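PDB 4WOK: UDP-glucose 4-epimerase from Brucella ovis, which catalyses the NAD-dependent, reversible interconversion of UDP-glucose and UDP-galactose by inverting the configuration at C4 of the sugar. Local coordinates for the nicotinamide-adenine-dinucleotide site. Sequence-based numbering; all coordinates share one arbitrary frame.

The nicotinamide-adenine-dinucleotide site. Residues 18, 21-23, 42-43, 45-47, 60-62, 83-85, 102, 125-126, 151, 155, 178-179, 181, 194. With NAD (nicotinamide-adenine-dinucleotide), chain B.
This is the NAD cofactor pocket of a short-chain dehydrogenase/reductase-type epimerase, a Rossmann-fold cleft that buries nearly the whole dinucleotide. The glycine-rich loop (GxGxxG) leads into helix 22-33, whose first turn caps the diphosphate: Phe22 N bonds NAD O2A almost straight (174° at H), and Ile23 N bonds NAD O1N. His194 NE2, from a zinc ligand, lies 2.8 Å from NAD O2A, which sits at the imidazole edge, in its plane. Ending strand 37-42, Asp42 has CG anti to the backbone N (chi1 -161°), so its carboxylate grips the adenosine ribose diol with both syn lone pairs, OD1 on NAD O2B and OD2 on NAD O3B at 2.6 Å. Asn43 CG, placed between its backbone N and carbonyl carbon, lies over one adenine face, 3.3 Å from the six-membered ring centroid; Ala84 CB covers the opposite face. Ile62 N reads NAD N1A. NAD N6A donates to Asp61 OD1 and, from above the carbonyl plane, to Asn102 OD1; Asn102 ND2 bonds NAD N7A at 3.0 Å, N7A lying near the amide plane. In the YxxxK motif, Tyr151 OH is hydrogen-bonded to the nicotinamide ribose 2'-hydroxyl, NAD O2D, in plane at the ring's edge. Lys155 NZ reaches NAD O3D at 2.9 Å and bonds Ser125 O; its charge would be expected to lower the pKa of Tyr151, the presumed catalytic base. The Tyr178 ring stacks on the NAD nicotinamide ring, planes 27° apart. Ala181 N lies 2.9 Å from carboxamide NAD O7N, whereas NAD N7N bonds water 3 at 3.1 Å.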
loop_
_atom_site.group_PDB
_atom_site.type_symbol
_atom_site.label_atom_id
_atom_site.label_comp_id
_atom_site.label_asym_id
_atom_site.label_seq_id
_atom_site.Cartn_x
_atom_site.Cartn_y
_atom_site.Cartn_z
ATOM N N GLY A 18 7.198 1.443 9.415
ATOM C CA GLY A 18 7.357 1.636 7.977
ATOM C C GLY A 18 6.962 3.052 7.568
ATOM O O GLY A 18 6.735 3.339 6.389
ATOM N N GLY A 21 8.436 5.347 4.581
ATOM C CA GLY A 21 8.207 4.954 3.196
ATOM C C GLY A 21 7.112 5.774 2.527
ATOM O O GLY A 21 6.637 6.764 3.070
ATOM N N PHE A 22 6.712 5.347 1.338
ATOM C CA PHE A 22 5.741 6.073 0.518
ATOM C C PHE A 22 4.369 6.206 1.214
ATOM O O PHE A 22 3.938 7.310 1.585
ATOM C CB PHE A 22 5.624 5.356 -0.833
ATOM C CG PHE A 22 4.562 5.911 -1.756
ATOM C CD1 PHE A 22 4.408 7.282 -1.936
ATOM C CD2 PHE A 22 3.750 5.047 -2.483
ATOM C CE1 PHE A 22 3.425 7.784 -2.800
ATOM C CE2 PHE A 22 2.783 5.535 -3.343
ATOM C CZ PHE A 22 2.620 6.905 -3.509
ATOM N N ILE A 23 3.675 5.096 1.418
ATOM C CA ILE A 23 2.338 5.182 2.009
ATOM C C ILE A 23 2.390 5.580 3.500
ATOM O O ILE A 23 1.514 6.306 3.986
ATOM C CB ILE A 23 1.595 3.838 1.841
ATOM C CG1 ILE A 23 1.586 3.440 0.359
ATOM C CG2 ILE A 23 0.183 3.933 2.339
ATOM C CD1 ILE A 23 1.085 2.017 0.120
ATOM N N ASP A 42 11.207 2.706 11.708
ATOM C CA ASP A 42 11.541 2.365 10.313
ATOM C C ASP A 42 13.017 2.063 10.220
ATOM O O ASP A 42 13.818 2.725 10.889
ATOM C CB ASP A 42 11.180 3.536 9.387
ATOM C CG ASP A 42 11.054 3.123 7.933
ATOM O OD1 ASP A 42 12.061 2.659 7.349
ATOM O OD2 ASP A 42 9.948 3.263 7.372
ATOM N N ASN A 43 13.404 1.073 9.413
ATOM C CA ASN A 43 14.818 0.731 9.362
ATOM C C ASN A 43 15.558 1.419 8.213
ATOM O O ASN A 43 16.759 1.188 8.017
ATOM C CB ASN A 43 15.013 -0.802 9.294
ATOM C CG ASN A 43 14.522 -1.431 7.986
ATOM O OD1 ASN A 43 14.011 -0.762 7.087
ATOM N ND2 ASN A 43 14.692 -2.747 7.887
ATOM N N SER A 45 15.495 0.874 5.130
ATOM C CA SER A 45 15.941 -0.016 4.056
ATOM C C SER A 45 15.443 0.439 2.676
ATOM O O SER A 45 16.186 0.385 1.692
ATOM C CB SER A 45 15.477 -1.453 4.322
ATOM O OG SER A 45 14.069 -1.500 4.545
ATOM N N THR A 46 14.188 0.878 2.589
ATOM C CA THR A 46 13.658 1.400 1.321
ATOM C C THR A 46 13.010 2.777 1.499
ATOM O O THR A 46 12.712 3.460 0.515
ATOM C CB THR A 46 12.628 0.437 0.684
ATOM O OG1 THR A 46 11.585 0.151 1.621
ATOM C CG2 THR A 46 13.299 -0.860 0.268
ATOM N N GLY A 47 12.806 3.172 2.754
ATOM C CA GLY A 47 12.241 4.476 3.075
ATOM C C GLY A 47 13.314 5.528 3.267
ATOM O O GLY A 47 14.505 5.268 3.034
ATOM N N GLY A 60 14.978 1.663 13.475
ATOM C CA GLY A 60 15.034 0.322 14.018
ATOM C C GLY A 60 14.360 -0.668 13.095
ATOM O O GLY A 60 13.573 -0.285 12.222
ATOM N N ASP A 61 14.675 -1.940 13.298
ATOM C CA ASP A 61 14.078 -3.023 12.542
ATOM C C ASP A 61 12.968 -3.650 13.350
ATOM O O ASP A 61 13.100 -3.801 14.574
ATOM C CB ASP A 61 15.136 -4.085 12.197
ATOM C CG ASP A 61 14.739 -4.929 11.003
ATOM O OD1 ASP A 61 13.743 -5.688 11.091
ATOM O OD2 ASP A 61 15.412 -4.808 9.961
ATOM N N ILE A 62 11.868 -4.024 12.701
ATOM C CA ILE A 62 10.814 -4.692 13.468
ATOM C C ILE A 62 11.262 -6.065 13.983
ATOM O O ILE A 62 10.675 -6.601 14.936
ATOM C CB ILE A 62 9.516 -4.841 12.657
ATOM C CG1 ILE A 62 9.758 -5.690 11.394
ATOM C CG2 ILE A 62 8.970 -3.477 12.318
ATOM C CD1 ILE A 62 8.491 -5.817 10.510
ATOM N N PHE A 83 3.163 -0.805 8.077
ATOM C CA PHE A 83 3.517 -0.710 6.655
ATOM C C PHE A 83 4.858 -1.375 6.328
ATOM O O PHE A 83 5.310 -1.332 5.186
ATOM C CB PHE A 83 3.651 0.747 6.203
ATOM C CG PHE A 83 2.380 1.551 6.266
ATOM C CD1 PHE A 83 1.394 1.392 5.308
ATOM C CD2 PHE A 83 2.205 2.515 7.256
ATOM C CE1 PHE A 83 0.221 2.172 5.352
ATOM C CE2 PHE A 83 1.048 3.288 7.300
ATOM C CZ PHE A 83 0.060 3.111 6.347
ATOM N N ALA A 84 5.523 -1.915 7.340
ATOM C CA ALA A 84 6.922 -2.294 7.203
ATOM C C ALA A 84 7.041 -3.656 6.530
ATOM O O ALA A 84 7.022 -4.691 7.173
ATOM C CB ALA A 84 7.596 -2.310 8.565
ATOM N N ALA A 85 7.171 -3.679 5.211
ATOM C CA ALA A 85 7.271 -4.972 4.548
ATOM C C ALA A 85 8.098 -4.910 3.270
ATOM O O ALA A 85 8.391 -3.824 2.762
ATOM C CB ALA A 85 5.875 -5.501 4.246
ATOM N N ASN A 102 10.985 -11.047 6.314
ATOM C CA ASN A 102 10.498 -9.696 6.606
ATOM C C ASN A 102 9.000 -9.682 6.892
ATOM O O ASN A 102 8.536 -9.073 7.861
ATOM C CB ASN A 102 10.814 -8.752 5.439
ATOM C CG ASN A 102 11.282 -7.360 5.897
ATOM O OD1 ASN A 102 12.020 -7.220 6.884
ATOM N ND2 ASN A 102 10.870 -6.326 5.157
ATOM N N SER A 125 -1.369 -3.151 6.764
ATOM C CA SER A 125 -1.455 -2.861 5.340
ATOM C C SER A 125 -1.226 -4.156 4.583
ATOM O O SER A 125 -0.113 -4.661 4.514
ATOM C CB SER A 125 -0.438 -1.785 4.924
ATOM O OG SER A 125 -1.071 -0.753 4.162
ATOM N N SER A 126 -2.299 -4.704 4.034
ATOM C CA SER A 126 -2.238 -5.975 3.341
ATOM C C SER A 126 -2.263 -5.720 1.844
ATOM O O SER A 126 -1.927 -4.627 1.402
ATOM C CB SER A 126 -3.399 -6.873 3.774
ATOM O OG SER A 126 -3.224 -8.199 3.303
ATOM N N TYR A 151 4.983 -13.196 -2.263
ATOM C CA TYR A 151 4.532 -11.924 -1.713
ATOM C C TYR A 151 3.083 -12.023 -1.244
ATOM O O TYR A 151 2.794 -11.735 -0.083
ATOM C CB TYR A 151 4.672 -10.796 -2.731
ATOM C CG TYR A 151 4.002 -9.509 -2.284
ATOM C CD1 TYR A 151 4.515 -8.771 -1.219
ATOM C CD2 TYR A 151 2.861 -9.033 -2.925
ATOM C CE1 TYR A 151 3.910 -7.598 -0.807
ATOM C CE2 TYR A 151 2.252 -7.850 -2.520
ATOM C CZ TYR A 151 2.784 -7.140 -1.461
ATOM O OH TYR A 151 2.190 -5.972 -1.040
ATOM N N LYS A 155 1.640 -12.089 2.767
ATOM C CA LYS A 155 0.602 -11.154 3.245
ATOM C C LYS A 155 -0.603 -11.916 3.816
ATOM O O LYS A 155 -1.189 -11.515 4.814
ATOM C CB LYS A 155 0.139 -10.221 2.108
ATOM C CG LYS A 155 1.190 -9.196 1.688
ATOM C CD LYS A 155 1.461 -8.231 2.848
ATOM C CE LYS A 155 2.443 -7.118 2.475
ATOM N NZ LYS A 155 2.528 -6.127 3.621
ATOM N N TYR A 178 -5.471 -3.722 -0.801
ATOM C CA TYR A 178 -5.587 -2.897 -2.001
ATOM C C TYR A 178 -4.553 -3.344 -3.013
ATOM O O TYR A 178 -3.638 -4.108 -2.678
ATOM C CB TYR A 178 -5.425 -1.410 -1.667
ATOM C CG TYR A 178 -4.211 -1.095 -0.806
ATOM C CD1 TYR A 178 -4.253 -1.243 0.583
ATOM C CD2 TYR A 178 -3.039 -0.630 -1.383
ATOM C CE1 TYR A 178 -3.150 -0.959 1.362
ATOM C CE2 TYR A 178 -1.936 -0.327 -0.615
ATOM C CZ TYR A 178 -1.993 -0.499 0.757
ATOM O OH TYR A 178 -0.886 -0.207 1.523
ATOM N N PHE A 179 -4.698 -2.877 -4.252
ATOM C CA PHE A 179 -3.804 -3.309 -5.326
ATOM C C PHE A 179 -2.589 -2.397 -5.534
ATOM O O PHE A 179 -1.458 -2.786 -5.229
ATOM C CB PHE A 179 -4.584 -3.424 -6.643
ATOM C CG PHE A 179 -5.276 -4.751 -6.826
ATOM C CD1 PHE A 179 -4.535 -5.912 -7.034
ATOM C CD2 PHE A 179 -6.661 -4.841 -6.790
ATOM C CE1 PHE A 179 -5.164 -7.136 -7.209
ATOM C CE2 PHE A 179 -7.299 -6.057 -6.968
ATOM C CZ PHE A 179 -6.547 -7.209 -7.178
ATOM N N ALA A 181 -0.940 1.407 -4.968
ATOM C CA ALA A 181 -0.850 2.755 -4.428
ATOM C C ALA A 181 -0.290 3.681 -5.489
ATOM O O ALA A 181 0.694 3.353 -6.130
ATOM C CB ALA A 181 0.032 2.777 -3.205
ATOM N N HIS A 194 11.452 5.155 -4.817
ATOM C CA HIS A 194 11.912 3.773 -4.728
ATOM C C HIS A 194 13.059 3.580 -5.686
ATOM O O HIS A 194 13.105 4.211 -6.744
ATOM C CB HIS A 194 10.774 2.801 -5.051
ATOM C CG HIS A 194 9.652 2.821 -4.053
ATOM N ND1 HIS A 194 8.336 2.679 -4.420
ATOM C CD2 HIS A 194 9.654 2.942 -2.704
ATOM C CE1 HIS A 194 7.565 2.725 -3.347
ATOM N NE2 HIS A 194 8.343 2.879 -2.287
HETATM P PA NAD B . 7.888 1.489 0.913
HETATM O O1A NAD B . 9.016 0.487 0.760
HETATM O O2A NAD B . 7.962 2.915 0.453
HETATM O O5B NAD B . 7.677 1.628 2.627
HETATM C C5B NAD B . 8.141 0.474 3.293
HETATM C C4B NAD B . 8.747 1.013 4.616
HETATM O O4B NAD B . 8.995 -0.067 5.526
HETATM C C3B NAD B . 10.090 1.613 4.185
HETATM O O3B NAD B . 10.199 2.878 4.788
HETATM C C2B NAD B . 11.110 0.600 4.762
HETATM O O2B NAD B . 12.277 1.228 5.119
HETATM C C1B NAD B . 10.336 0.087 6.031
HETATM N N9A NAD B . 10.731 -1.284 6.409
HETATM C C8A NAD B . 10.814 -2.439 5.601
HETATM N N7A NAD B . 11.177 -3.524 6.293
HETATM C C5A NAD B . 11.340 -3.053 7.603
HETATM C C6A NAD B . 11.722 -3.705 8.795
HETATM N N6A NAD B . 12.023 -5.048 8.789
HETATM N N1A NAD B . 11.794 -3.003 9.950
HETATM C C2A NAD B . 11.496 -1.664 9.903
HETATM N N3A NAD B . 11.126 -0.905 8.831
HETATM C C4A NAD B . 11.055 -1.661 7.693
HETATM O O3 NAD B . 6.675 0.574 0.388
HETATM P PN NAD B . 5.205 1.245 0.368
HETATM O O1N NAD B . 4.955 2.497 1.159
HETATM O O2N NAD B . 4.723 0.982 -1.016
HETATM O O5D NAD B . 4.116 0.087 1.044
HETATM C C5D NAD B . 4.369 -0.176 2.334
HETATM C C4D NAD B . 3.246 -1.109 2.787
HETATM O O4D NAD B . 2.127 -1.024 1.814
HETATM C C3D NAD B . 3.739 -2.569 2.723
HETATM O O3D NAD B . 3.059 -3.239 3.737
HETATM C C2D NAD B . 3.227 -3.000 1.345
HETATM O O2D NAD B . 2.982 -4.344 1.218
HETATM C C1D NAD B . 1.836 -2.327 1.429
HETATM N N1N NAD B . 1.220 -2.307 0.008
HETATM C C2N NAD B . 1.755 -1.407 -0.910
HETATM C C3N NAD B . 1.202 -1.374 -2.217
HETATM C C7N NAD B . 1.773 -0.408 -3.221
HETATM O O7N NAD B . 1.292 -0.331 -4.355
HETATM N N7N NAD B . 2.838 0.385 -2.842
HETATM C C4N NAD B . 0.159 -2.244 -2.543
HETATM C C5N NAD B . -0.350 -3.136 -1.598
HETATM C C6N NAD B . 0.195 -3.164 -0.307
HETATM O O HOH W 1 5.384 3.111 3.778
HETATM O O HOH W 2 10.134 4.473 0.160
HETATM O O HOH W 3 3.542 2.304 -5.122
#